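Local coordinates for protein glucose-6-phosphate isomerase (Chlamydia trachomatis D/UW-3/CX, PDB 6OTU) that catalyses the reversible isomerization of glucose-6-phosphate to fructose-6-phosphate, at residues I81-E85 and A304-K308; C175-I181 and V280-F285; A297-D301 and A474-H478; V335-S339 and G381-Q385; F389-H393 and Q433-L437. All coordinates share one frame; numbering follows the deposited sequence.

In the fold
The contacts spread over a chain whose helices surround two beta-sheets, as in the phosphoglucose isomerase family. Interactions 1 and 3 have centres about 12 Å apart and touch through His478, which packs against Met84 and Ala304; their segments alternate along the sequence, and together they join helices 80-89 and 466-487 to helix 287-303 and the loop after it. Interaction 2 lies at outermost strand 180-184 of this chain's parallel sheet, its centre about 35 Å from that of interaction 1. Interactions 4 and 5, in series within the loop closed by interaction 3, have centres about 12 Å apart beside the mixed sheet. Both touch the second subunit and lie close to the active-site residue His386.

Interaction 1. Residues I81-E85 and A304-K308; sequences IKQME and ALTPK
Ile81 reaches Leu305 and its neighbours by two branches: CG2 is anti to the backbone N and CG1 anti to the carbonyl carbon (chi1 -67°), and a second turn at chi2 sends CD1 on to the loop backbone. That methyl ends 3.4 Å from Thr306 O and 3.6 Å from Ala304 O, so the aliphatic tip meets two carbonyl oxygens. Both oxygens also accept from Asn312 ND2, which satisfies them without any polar group from helix 80-89. Further back on the same side chain, CG1 lies 3.9 Å from Pro307 CA, while CG2 faces Leu305 O. One turn along the helix, Met84 has CG anti to its backbone N (chi1 178°) and crosses Leu305 at about a right angle, with CG 3.8 Å from Leu305 CD1. The same leucine methyl is approached by the aliphatic CG of Glu85 at 3.6 Å. Leu305 CD1 therefore bridges two consecutive helix residues, and the contact is apolar in its side-chain part. Helix 466-487 backs Met84 through His478, Ala481 and Phe482. This is helix-to-loop packing in the phosphoglucose isomerase fold, joining helix 80-89 to the connection between helices 287-303 and 313-327.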
# COMPACT_ATOMS: atom_id res chain seq x y z
N ILE A 81 29.16 11.31 4.33
CA ILE A 81 29.65 10.68 5.55
C ILE A 81 29.81 11.71 6.67
O ILE A 81 29.48 11.45 7.84
CB ILE A 81 30.97 9.93 5.28
CG1 ILE A 81 30.73 8.73 4.34
CG2 ILE A 81 31.64 9.52 6.59
CD1 ILE A 81 29.87 7.61 4.94
N LYS A 82 30.34 12.90 6.35
CA LYS A 82 30.50 13.93 7.38
C LYS A 82 29.15 14.35 7.93
O LYS A 82 28.99 14.55 9.14
CB LYS A 82 31.26 15.14 6.82
N GLN A 83 28.14 14.45 7.06
CA GLN A 83 26.81 14.82 7.55
C GLN A 83 26.21 13.72 8.42
O GLN A 83 25.52 14.01 9.40
CB GLN A 83 25.90 15.16 6.37
CG GLN A 83 26.34 16.40 5.57
CD GLN A 83 25.31 16.78 4.51
OE1 GLN A 83 24.17 17.15 4.84
NE2 GLN A 83 25.69 16.69 3.23
N MET A 84 26.46 12.45 8.08
CA MET A 84 25.97 11.36 8.91
C MET A 84 26.60 11.41 10.30
O MET A 84 25.91 11.25 11.31
CB MET A 84 26.24 10.01 8.24
CG MET A 84 25.81 8.77 9.04
SD MET A 84 24.05 8.72 9.53
CE MET A 84 23.16 8.43 7.98
N GLU A 85 27.91 11.64 10.36
CA GLU A 85 28.56 11.82 11.66
C GLU A 85 27.92 12.95 12.43
O GLU A 85 27.51 12.78 13.59
CB GLU A 85 30.05 12.10 11.48
CG GLU A 85 30.88 10.93 11.11
CD GLU A 85 32.35 11.27 11.14
OE1 GLU A 85 32.83 11.70 12.22
OE2 GLU A 85 33.02 11.14 10.09
N ALA A 304 26.99 2.56 8.86
CA ALA A 304 26.67 3.64 7.93
C ALA A 304 27.74 4.73 7.86
O ALA A 304 27.63 5.62 7.01
CB ALA A 304 25.34 4.29 8.30
N LEU A 305 28.76 4.68 8.73
CA LEU A 305 29.91 5.58 8.68
C LEU A 305 31.02 5.08 7.76
O LEU A 305 32.07 5.74 7.66
CB LEU A 305 30.51 5.78 10.09
CG LEU A 305 29.79 6.63 11.14
CD1 LEU A 305 29.13 7.87 10.54
CD2 LEU A 305 28.79 5.79 11.90
N THR A 306 30.82 3.94 7.11
CA THR A 306 31.82 3.38 6.20
C THR A 306 31.97 4.28 4.97
O THR A 306 31.00 4.49 4.25
CB THR A 306 31.41 1.97 5.79
OG1 THR A 306 31.31 1.15 6.96
CG2 THR A 306 32.42 1.36 4.81
N PRO A 307 33.16 4.79 4.69
CA PRO A 307 33.28 5.86 3.68
C PRO A 307 33.13 5.39 2.24
O PRO A 307 32.64 6.18 1.42
CB PRO A 307 34.67 6.44 3.93
CG PRO A 307 35.11 5.87 5.25
CD PRO A 307 34.42 4.58 5.43
N LYS A 308 33.55 4.17 1.89
CA LYS A 308 33.39 3.69 0.52
C LYS A 308 31.93 3.30 0.28
O LYS A 308 31.40 2.40 0.95
CB LYS A 308 34.32 2.51 0.23

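Interaction 2. Residues C175-I181 and V280-F285; sequences CPSDKRI and VLGFAF
Apolar contacts account for much of the meeting between Lys179, Ile181 and the helix. Ile181 CG2 touches Val280 CG2 at 3.6 Å, and its CD1 comes to the edge of the Phe283 ring, near the ring plane, 3.9 Å from CD2. Lys179 crosses that ring at about a right angle: a bend at chi2 (-47°) carries its methylenes across the ring, with CG 3.5 Å from Phe283 CE2 and CE over one face. Its ammonium end continues beyond the ring to the carbonyl oxygens of Arg146 and Phe149. A sulfur-aromatic contact marks the other end, where Cys175 SG sits 4.7 Å from the centroid of the Phe285 ring in an oblique approach, 34° off the normal, and Cys175 CB lies 3.5 Å from Phe285 CD1. Polar interactions centre on Ser177. Its OG accepts from Lys179 N at 3.1 Å, closing an ST turn, and may donate a weak hydrogen bond to Ala284 O; its backbone O accepts from Arg197 of the second subunit. Leu152 on strand 151-155 adjoins Ile181, Val280 and Phe283. Such layering of helix 275-285 against outermost strand 180-184 and its entry loop is consistent with the alpha-beta-alpha sandwich of SIS-type domains.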
# COMPACT_ATOMS: atom_id res chain seq x y z
N CYS A 175 9.23 -14.66 17.92
CA CYS A 175 9.20 -14.60 19.38
C CYS A 175 7.90 -15.19 19.88
O CYS A 175 6.82 -14.68 19.54
CB CYS A 175 9.34 -13.16 19.87
SG CYS A 175 10.74 -12.30 19.13
N PRO A 176 7.96 -16.25 20.69
CA PRO A 176 6.73 -16.80 21.27
C PRO A 176 6.02 -15.76 22.13
O PRO A 176 6.65 -15.03 22.89
CB PRO A 176 7.23 -17.98 22.12
CG PRO A 176 8.70 -18.13 21.80
CD PRO A 176 9.17 -16.82 21.29
N SER A 177 4.69 -15.70 21.98
CA SER A 177 3.90 -14.69 22.67
C SER A 177 2.43 -15.11 22.66
O SER A 177 1.94 -15.61 21.65
CB SER A 177 4.08 -13.31 22.01
OG SER A 177 2.98 -12.44 22.28
N ASP A 178 1.75 -14.92 23.79
CA ASP A 178 0.30 -15.07 23.87
C ASP A 178 -0.41 -13.72 24.02
O ASP A 178 -1.62 -13.69 24.26
CB ASP A 178 -0.08 -16.00 25.03
CG ASP A 178 0.52 -15.57 26.38
OD1 ASP A 178 1.42 -14.69 26.42
OD2 ASP A 178 0.09 -16.12 27.42
N LYS A 179 0.31 -12.61 23.88
CA LYS A 179 -0.29 -11.29 23.97
C LYS A 179 -1.09 -10.98 22.72
O LYS A 179 -0.68 -11.32 21.60
CB LYS A 179 0.78 -10.22 24.17
CG LYS A 179 1.65 -10.44 25.38
CD LYS A 179 0.80 -10.78 26.61
CE LYS A 179 1.69 -10.94 27.85
NZ LYS A 179 0.92 -11.28 29.09
N ARG A 180 -2.22 -10.31 22.90
CA ARG A 180 -3.00 -9.79 21.80
C ARG A 180 -2.76 -8.29 21.69
O ARG A 180 -2.83 -7.57 22.70
CB ARG A 180 -4.48 -10.09 22.01
CG ARG A 180 -4.77 -11.50 22.48
CD ARG A 180 -6.24 -11.62 22.86
NE ARG A 180 -7.12 -11.62 21.70
CZ ARG A 180 -8.31 -11.02 21.65
NH1 ARG A 180 -8.76 -10.34 22.70
NH2 ARG A 180 -9.05 -11.09 20.55
N ILE A 181 -2.47 -7.83 20.47
CA ILE A 181 -1.93 -6.50 20.22
C ILE A 181 -2.78 -5.81 19.16
O ILE A 181 -3.01 -6.38 18.09
CB ILE A 181 -0.45 -6.56 19.79
CG1 ILE A 181 0.37 -7.44 20.76
CG2 ILE A 181 0.16 -5.17 19.68
CD1 ILE A 181 0.51 -6.85 22.14
N VAL A 280 5.27 -1.45 23.32
CA VAL A 280 4.47 -2.49 22.67
C VAL A 280 5.32 -3.70 22.35
O VAL A 280 4.91 -4.85 22.58
CB VAL A 280 3.75 -1.93 21.43
CG1 VAL A 280 4.73 -1.43 20.38
CG2 VAL A 280 2.82 -3.00 20.85
N LEU A 281 6.53 -3.48 21.82
CA LEU A 281 7.41 -4.60 21.51
C LEU A 281 7.82 -5.34 22.77
O LEU A 281 7.79 -6.57 22.82
CB LEU A 281 8.64 -4.11 20.74
CG LEU A 281 8.39 -3.47 19.37
CD1 LEU A 281 9.68 -2.91 18.79
CD2 LEU A 281 7.74 -4.43 18.40
N GLY A 282 8.22 -4.60 23.81
CA GLY A 282 8.60 -5.24 25.05
C GLY A 282 7.49 -6.06 25.67
O GLY A 282 7.72 -7.17 26.17
N PHE A 283 6.25 -5.55 25.63
CA PHE A 283 5.13 -6.30 26.19
C PHE A 283 4.83 -7.55 25.37
O PHE A 283 4.60 -8.63 25.93
CB PHE A 283 3.90 -5.39 26.26
CG PHE A 283 2.65 -6.08 26.74
CD1 PHE A 283 2.36 -6.17 28.09
CD2 PHE A 283 1.74 -6.61 25.83
CE1 PHE A 283 1.20 -6.80 28.54
CE2 PHE A 283 0.58 -7.23 26.27
CZ PHE A 283 0.31 -7.32 27.63
N ALA A 284 4.83 -7.42 24.04
CA ALA A 284 4.54 -8.57 23.18
C ALA A 284 5.55 -9.68 23.40
O ALA A 284 5.19 -10.82 23.71
CB ALA A 284 4.53 -8.14 21.71
N PHE A 285 6.84 -9.36 23.27
CA PHE A 285 7.87 -10.37 23.14
C PHE A 285 8.86 -10.41 24.29
O PHE A 285 9.79 -11.23 24.25
CB PHE A 285 8.63 -10.16 21.82
CG PHE A 285 7.72 -9.85 20.65
CD1 PHE A 285 6.80 -10.79 20.20
CD2 PHE A 285 7.79 -8.63 19.99
CE1 PHE A 285 5.97 -10.51 19.14
CE2 PHE A 285 6.97 -8.36 18.92
CZ PHE A 285 6.06 -9.30 18.49

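Interaction 3. Residues A297-D301 and A474-H478; sequences AAAID and AFYEH
The imidazole of His478 meets helix 287-303 at its edge, where Asp301 OD1 and Ile300 CG2 both lie near the ring plane, and the carboxylate of Asp301 is turned 70° against the ring. His478 NE2 donates to Asp301 OD1 at 2.6 Å with an N-H...O angle of 162°. The fit is less regular on the carboxylate side: the donor comes from the anti side, tilted out of the carboxylate plane. OD2 of the same aspartate is taken by a salt bridge to Arg112 NE, while Arg112 NH2 pairs with Glu477 OE1. The arginine thus lies between two acids and probably favours the charged form of Asp301. Beside this polar pair, Ala474 CB packs between Ile300 and Ala297, 3.8 Å from Ile300 CB and 4.0 Å from Ala297 CB. With CG2 set anti to its backbone N, Ile300 brings that methyl to 3.7 Å from Phe475 N. The helix segments cross at -37°, with axes 9.2 Å apart at closest approach. A buried His-carboxylate hydrogen bond beside alanine-lined packing joins helices 287-303 and 466-487 within the helical core of this isomerase fold.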
# COMPACT_ATOMS: atom_id res chain seq x y z
N ALA A 297 19.74 -2.33 15.13
CA ALA A 297 19.78 -0.96 14.65
C ALA A 297 21.14 -0.31 14.94
O ALA A 297 21.76 0.29 14.05
CB ALA A 297 18.64 -0.16 15.28
N ALA A 298 21.64 -0.42 16.17
CA ALA A 298 22.92 0.21 16.49
C ALA A 298 24.05 -0.30 15.61
O ALA A 298 24.97 0.45 15.26
CB ALA A 298 23.26 -0.01 17.96
N ALA A 299 23.99 -1.57 15.21
CA ALA A 299 25.04 -2.12 14.36
C ALA A 299 25.04 -1.46 12.98
O ALA A 299 26.11 -1.27 12.39
CB ALA A 299 24.87 -3.64 14.24
N ILE A 300 23.86 -1.11 12.46
CA ILE A 300 23.79 -0.42 11.16
C ILE A 300 24.19 1.04 11.31
O ILE A 300 24.89 1.59 10.44
CB ILE A 300 22.40 -0.58 10.51
CG1 ILE A 300 22.18 -2.01 9.98
CG2 ILE A 300 22.21 0.40 9.37
CD1 ILE A 300 23.22 -2.48 8.96
N ASP A 301 23.76 1.70 12.40
CA ASP A 301 24.27 3.04 12.71
C ASP A 301 25.79 3.09 12.60
O ASP A 301 26.35 4.01 12.00
CB ASP A 301 23.85 3.47 14.12
CG ASP A 301 22.34 3.57 14.28
OD1 ASP A 301 21.61 3.55 13.27
OD2 ASP A 301 21.89 3.64 15.45
N ALA A 474 16.98 0.45 10.59
CA ALA A 474 18.03 1.47 10.57
C ALA A 474 18.58 1.66 9.16
O ALA A 474 18.93 2.78 8.77
CB ALA A 474 19.16 1.09 11.55
N PHE A 475 18.66 0.57 8.40
CA PHE A 475 19.09 0.64 7.01
C PHE A 475 18.31 1.68 6.22
O PHE A 475 18.90 2.51 5.53
CB PHE A 475 18.93 -0.73 6.38
CG PHE A 475 19.13 -0.74 4.91
CD1 PHE A 475 20.41 -0.68 4.38
CD2 PHE A 475 18.05 -0.87 4.05
CE1 PHE A 475 20.62 -0.72 3.00
CE2 PHE A 475 18.24 -0.90 2.67
CZ PHE A 475 19.52 -0.84 2.15
N TYR A 476 16.98 1.63 6.32
CA TYR A 476 16.16 2.54 5.53
C TYR A 476 16.18 3.94 6.13
O TYR A 476 16.15 4.93 5.38
CB TYR A 476 14.73 2.00 5.42
CG TYR A 476 14.55 1.10 4.21
CD1 TYR A 476 14.45 1.65 2.94
CD2 TYR A 476 14.54 -0.30 4.33
CE1 TYR A 476 14.31 0.85 1.82
CE2 TYR A 476 14.41 -1.11 3.21
CZ TYR A 476 14.29 -0.53 1.96
OH TYR A 476 14.14 -1.29 0.82
N GLU A 477 16.23 4.05 7.46
CA GLU A 477 16.39 5.37 8.07
C GLU A 477 17.61 6.08 7.51
O GLU A 477 17.54 7.25 7.13
CB GLU A 477 16.48 5.25 9.60
CG GLU A 477 15.18 4.77 10.24
CD GLU A 477 15.24 4.71 11.76
OE1 GLU A 477 16.35 4.83 12.34
OE2 GLU A 477 14.16 4.57 12.38
N HIS A 478 18.73 5.37 7.39
CA HIS A 478 19.94 6.01 6.89
C HIS A 478 19.94 6.18 5.38
O HIS A 478 20.48 7.18 4.88
CB HIS A 478 21.16 5.22 7.36
CG HIS A 478 21.30 5.25 8.84
ND1 HIS A 478 20.99 6.38 9.57
CD2 HIS A 478 21.63 4.30 9.74
CE1 HIS A 478 21.17 6.14 10.86
NE2 HIS A 478 21.56 4.88 10.99

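Interaction 4. Residues V335-S339 and G381-Q385; sequences VIPYS and GTNCQ
Tyr338 and Gly381 meet face to backbone, at an inverse gamma turn centred on Tyr338, by strand 332-337 of the mixed sheet. Gly381 CA lies 3.7 Å from the centroid of the Tyr338 ring and only 4° off its normal, a CH-pi contact over the middle of one face. Lacking a side chain, the glycine lets its backbone lie directly against the aromatic plane. The peptide bond between Gly381 and Thr382 is cis, and beyond it Thr382 CG2 comes 3.9 Å from Tyr338 CE2. Next to the CH-pi contact, Gly381 N donates to Pro337 O at 3.0 Å; the donor stands above the carbonyl plane, 43° out of it. The far end of the ring is fixed by Gln385: Tyr338 OH donates to OE1 at 2.9 Å, in the carbonyl plane and on a lone pair, although ring and amide planes stand 52° apart. Ile336 adds an apolar contact, its CG2 3.5 Å from Cys384 SG.

Around this first shell, Leu426 and Leu430 of helix 422-439 pack on Tyr338. The second subunit also holds the loop: Asn186 of that subunit bonds Gly381 O and Thr382 N, and Glu217 of that subunit hydrogen-bonds to Thr382 OG1. Gln385 directly precedes His386, an active-site residue, so these bonds probably help place the loop that carries His386. On helix 422-439, Asn429 OD1 accepts from Gln385 NE2, which probably helps keep OE1 turned to the tyrosine hydroxyl.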
# COMPACT_ATOMS: atom_id res chain seq x y z
N VAL A 335 8.94 -1.20 -3.11
CA VAL A 335 9.60 -2.06 -2.14
C VAL A 335 8.81 -3.36 -2.04
O VAL A 335 7.62 -3.34 -1.69
CB VAL A 335 9.73 -1.37 -0.77
CG1 VAL A 335 10.64 -2.16 0.15
CG2 VAL A 335 10.26 0.08 -0.93
N ILE A 336 9.46 -4.49 -2.34
CA ILE A 336 8.76 -5.76 -2.50
C ILE A 336 9.31 -6.81 -1.53
O ILE A 336 10.26 -7.53 -1.88
CB ILE A 336 8.86 -6.27 -3.95
CG1 ILE A 336 8.34 -5.22 -4.94
CG2 ILE A 336 8.12 -7.60 -4.11
CD1 ILE A 336 6.85 -4.86 -4.78
N PRO A 337 8.78 -6.93 -0.32
CA PRO A 337 9.30 -7.95 0.62
C PRO A 337 8.70 -9.33 0.34
O PRO A 337 7.47 -9.50 0.26
CB PRO A 337 8.90 -7.42 2.01
CG PRO A 337 8.18 -6.03 1.74
CD PRO A 337 7.78 -6.03 0.30
N TYR A 338 9.56 -10.34 0.18
CA TYR A 338 9.12 -11.73 0.05
C TYR A 338 9.07 -12.33 1.45
O TYR A 338 9.85 -13.20 1.83
CB TYR A 338 10.03 -12.52 -0.89
CG TYR A 338 9.66 -12.34 -2.35
CD1 TYR A 338 9.74 -11.08 -2.94
CD2 TYR A 338 9.20 -13.41 -3.14
CE1 TYR A 338 9.40 -10.89 -4.25
CE2 TYR A 338 8.84 -13.21 -4.47
CZ TYR A 338 8.95 -11.95 -5.03
OH TYR A 338 8.60 -11.69 -6.35
N SER A 339 8.12 -11.82 2.24
CA SER A 339 8.15 -11.98 3.69
C SER A 339 6.82 -11.59 4.31
O SER A 339 6.48 -10.40 4.36
CB SER A 339 9.26 -11.13 4.31
OG SER A 339 9.39 -11.38 5.70
N GLY A 381 5.74 -10.28 -2.01
CA GLY A 381 5.76 -11.41 -2.93
C GLY A 381 5.55 -12.70 -2.15
O GLY A 381 5.85 -12.77 -0.96
N THR A 382 5.05 -13.73 -2.84
CA THR A 382 4.79 -13.74 -4.29
C THR A 382 3.46 -13.07 -4.74
O THR A 382 3.19 -13.04 -5.95
CB THR A 382 4.74 -15.19 -4.85
OG1 THR A 382 3.75 -15.94 -4.13
CG2 THR A 382 6.10 -15.91 -4.79
N ASN A 383 2.62 -12.59 -3.81
CA ASN A 383 1.33 -12.04 -4.23
C ASN A 383 1.48 -11.02 -5.35
O ASN A 383 0.72 -11.03 -6.32
CB ASN A 383 0.59 -11.38 -3.06
CG ASN A 383 0.39 -12.32 -1.90
OD1 ASN A 383 1.35 -12.84 -1.35
ND2 ASN A 383 -0.86 -12.51 -1.49
N CYS A 384 2.49 -10.14 -5.25
CA CYS A 384 2.69 -9.08 -6.24
C CYS A 384 2.85 -9.62 -7.66
O CYS A 384 2.45 -8.95 -8.62
CB CYS A 384 3.91 -8.23 -5.87
SG CYS A 384 5.47 -9.19 -5.83
N GLN A 385 3.43 -10.82 -7.81
CA GLN A 385 3.57 -11.43 -9.14
C GLN A 385 2.23 -11.67 -9.84
O GLN A 385 2.18 -11.80 -11.07
CB GLN A 385 4.33 -12.77 -9.04
CG GLN A 385 5.60 -12.69 -8.21
CD GLN A 385 6.28 -14.02 -8.00
OE1 GLN A 385 7.41 -14.09 -7.51
NE2 GLN A 385 5.59 -15.10 -8.36

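Interaction 5. Residues F389-H393 and Q433-L437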
# COMPACT_ATOMS: atom_id res chain seq x y z
N PHE A 389 2.58 -6.60 -10.84
CA PHE A 389 3.75 -6.96 -11.63
C PHE A 389 3.44 -7.02 -13.12
O PHE A 389 4.34 -6.81 -13.94
CB PHE A 389 4.34 -8.28 -11.16
CG PHE A 389 5.49 -8.10 -10.21
CD1 PHE A 389 5.52 -7.01 -9.35
CD2 PHE A 389 6.55 -9.01 -10.18
CE1 PHE A 389 6.58 -6.83 -8.48
CE2 PHE A 389 7.60 -8.84 -9.31
CZ PHE A 389 7.63 -7.74 -8.46
N GLN A 390 2.18 -7.27 -13.51
CA GLN A 390 1.78 -7.09 -14.90
C GLN A 390 2.31 -5.78 -15.48
O GLN A 390 2.86 -5.76 -16.59
CB GLN A 390 0.26 -7.13 -15.04
CG GLN A 390 -0.23 -6.69 -16.42
CD GLN A 390 0.32 -7.57 -17.54
OE1 GLN A 390 0.32 -8.80 -17.43
NE2 GLN A 390 0.79 -6.95 -18.61
N SER A 391 2.17 -4.67 -14.73
CA SER A 391 2.60 -3.37 -15.24
C SER A 391 4.12 -3.20 -15.21
O SER A 391 4.69 -2.53 -16.08
CB SER A 391 1.92 -2.24 -14.44
OG SER A 391 2.15 -1.01 -15.07
N LEU A 392 4.80 -3.78 -14.23
CA LEU A 392 6.26 -3.73 -14.23
C LEU A 392 6.82 -4.43 -15.46
O LEU A 392 7.75 -3.92 -16.10
CB LEU A 392 6.81 -4.34 -12.94
CG LEU A 392 6.96 -3.42 -11.70
CD1 LEU A 392 5.68 -2.75 -11.30
CD2 LEU A 392 7.50 -4.18 -10.51
N HIS A 393 6.24 -5.58 -15.85
CA HIS A 393 6.74 -6.37 -16.97
C HIS A 393 6.32 -5.80 -18.33
O HIS A 393 7.06 -5.97 -19.31
CB HIS A 393 6.26 -7.83 -16.87
CG HIS A 393 7.03 -8.66 -15.88
ND1 HIS A 393 8.38 -8.91 -16.00
CD2 HIS A 393 6.64 -9.27 -14.74
CE1 HIS A 393 8.79 -9.63 -14.97
NE2 HIS A 393 7.75 -9.86 -14.19
N GLN A 433 12.27 -13.21 -10.82
CA GLN A 433 11.55 -12.01 -11.25
C GLN A 433 12.49 -10.84 -11.47
O GLN A 433 12.35 -10.09 -12.45
CB GLN A 433 10.46 -11.65 -10.24
CG GLN A 433 9.30 -12.63 -10.24
CD GLN A 433 8.16 -12.19 -11.15
OE1 GLN A 433 8.19 -11.10 -11.73
NE2 GLN A 433 7.13 -13.04 -11.28
N SER A 434 13.45 -10.66 -10.57
CA SER A 434 14.49 -9.65 -10.75
C SER A 434 15.25 -9.86 -12.06
O SER A 434 15.37 -8.95 -12.89
CB SER A 434 15.43 -9.68 -9.54
OG SER A 434 16.64 -9.00 -9.77
N LEU A 435 15.75 -11.08 -12.29
CA LEU A 435 16.39 -11.40 -13.57
C LEU A 435 15.46 -11.15 -14.75
O LEU A 435 15.87 -10.56 -15.76
CB LEU A 435 16.85 -12.86 -13.57
CG LEU A 435 18.09 -13.08 -12.71
CD1 LEU A 435 18.46 -14.53 -12.69
CD2 LEU A 435 19.26 -12.26 -13.23
N ALA A 436 14.20 -11.57 -14.64
CA ALA A 436 13.25 -11.38 -15.74
C ALA A 436 13.01 -9.90 -16.00
O ALA A 436 12.99 -9.46 -17.16
CB ALA A 436 11.94 -12.10 -15.43
N LEU A 437 12.85 -9.10 -14.93
CA LEU A 437 12.64 -7.66 -15.09
C LEU A 437 13.84 -7.00 -15.76
O LEU A 437 13.67 -6.10 -16.59
CB LEU A 437 12.34 -7.00 -13.74
CG LEU A 437 10.92 -7.16 -13.16
CD1 LEU A 437 10.86 -6.80 -11.67
CD2 LEU A 437 9.90 -6.35 -13.96
O HOH W 1 10.39 -8.31 -17.86
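Helices 389-394 and 422-439 pack side by side next to strand 401-406 of the mixed sheet, and the contact of His393 with Gln433 and Leu437 joins them just beyond the active-site residue His386. The segment axes are inclined at 37° and approach no closer than 11.3 Å, a gap that longer side chains span. His393 NE2 donates to Gln433 OE1 at 2.8 Å with an N-H...O angle of 166°. The oxygen lies in the imidazole plane, whereas the donor is tilted 25° from the carbonyl plane of the amide. A bend at chi2 of Gln433 turns OE1 toward His393, where it also meets the edge of the Phe389 ring, 3.1 Å from CD2. Leu437 CD2 covers one face of the imidazole, offset toward the rim and 3.8 Å from the ring centroid, in a CH-pi contact; the same methyl touches Leu392 CB at 3.8 Å. Phe403 of strand 401-406 backs both Phe389 and Leu437. The NE2 bond and the leucine on one face probably fix the ring's rotation. On the other nitrogen, His393 ND1 lies 2.8 Å from the oxygen of water 1. That water donates to Ala436 O at 2.9 Å.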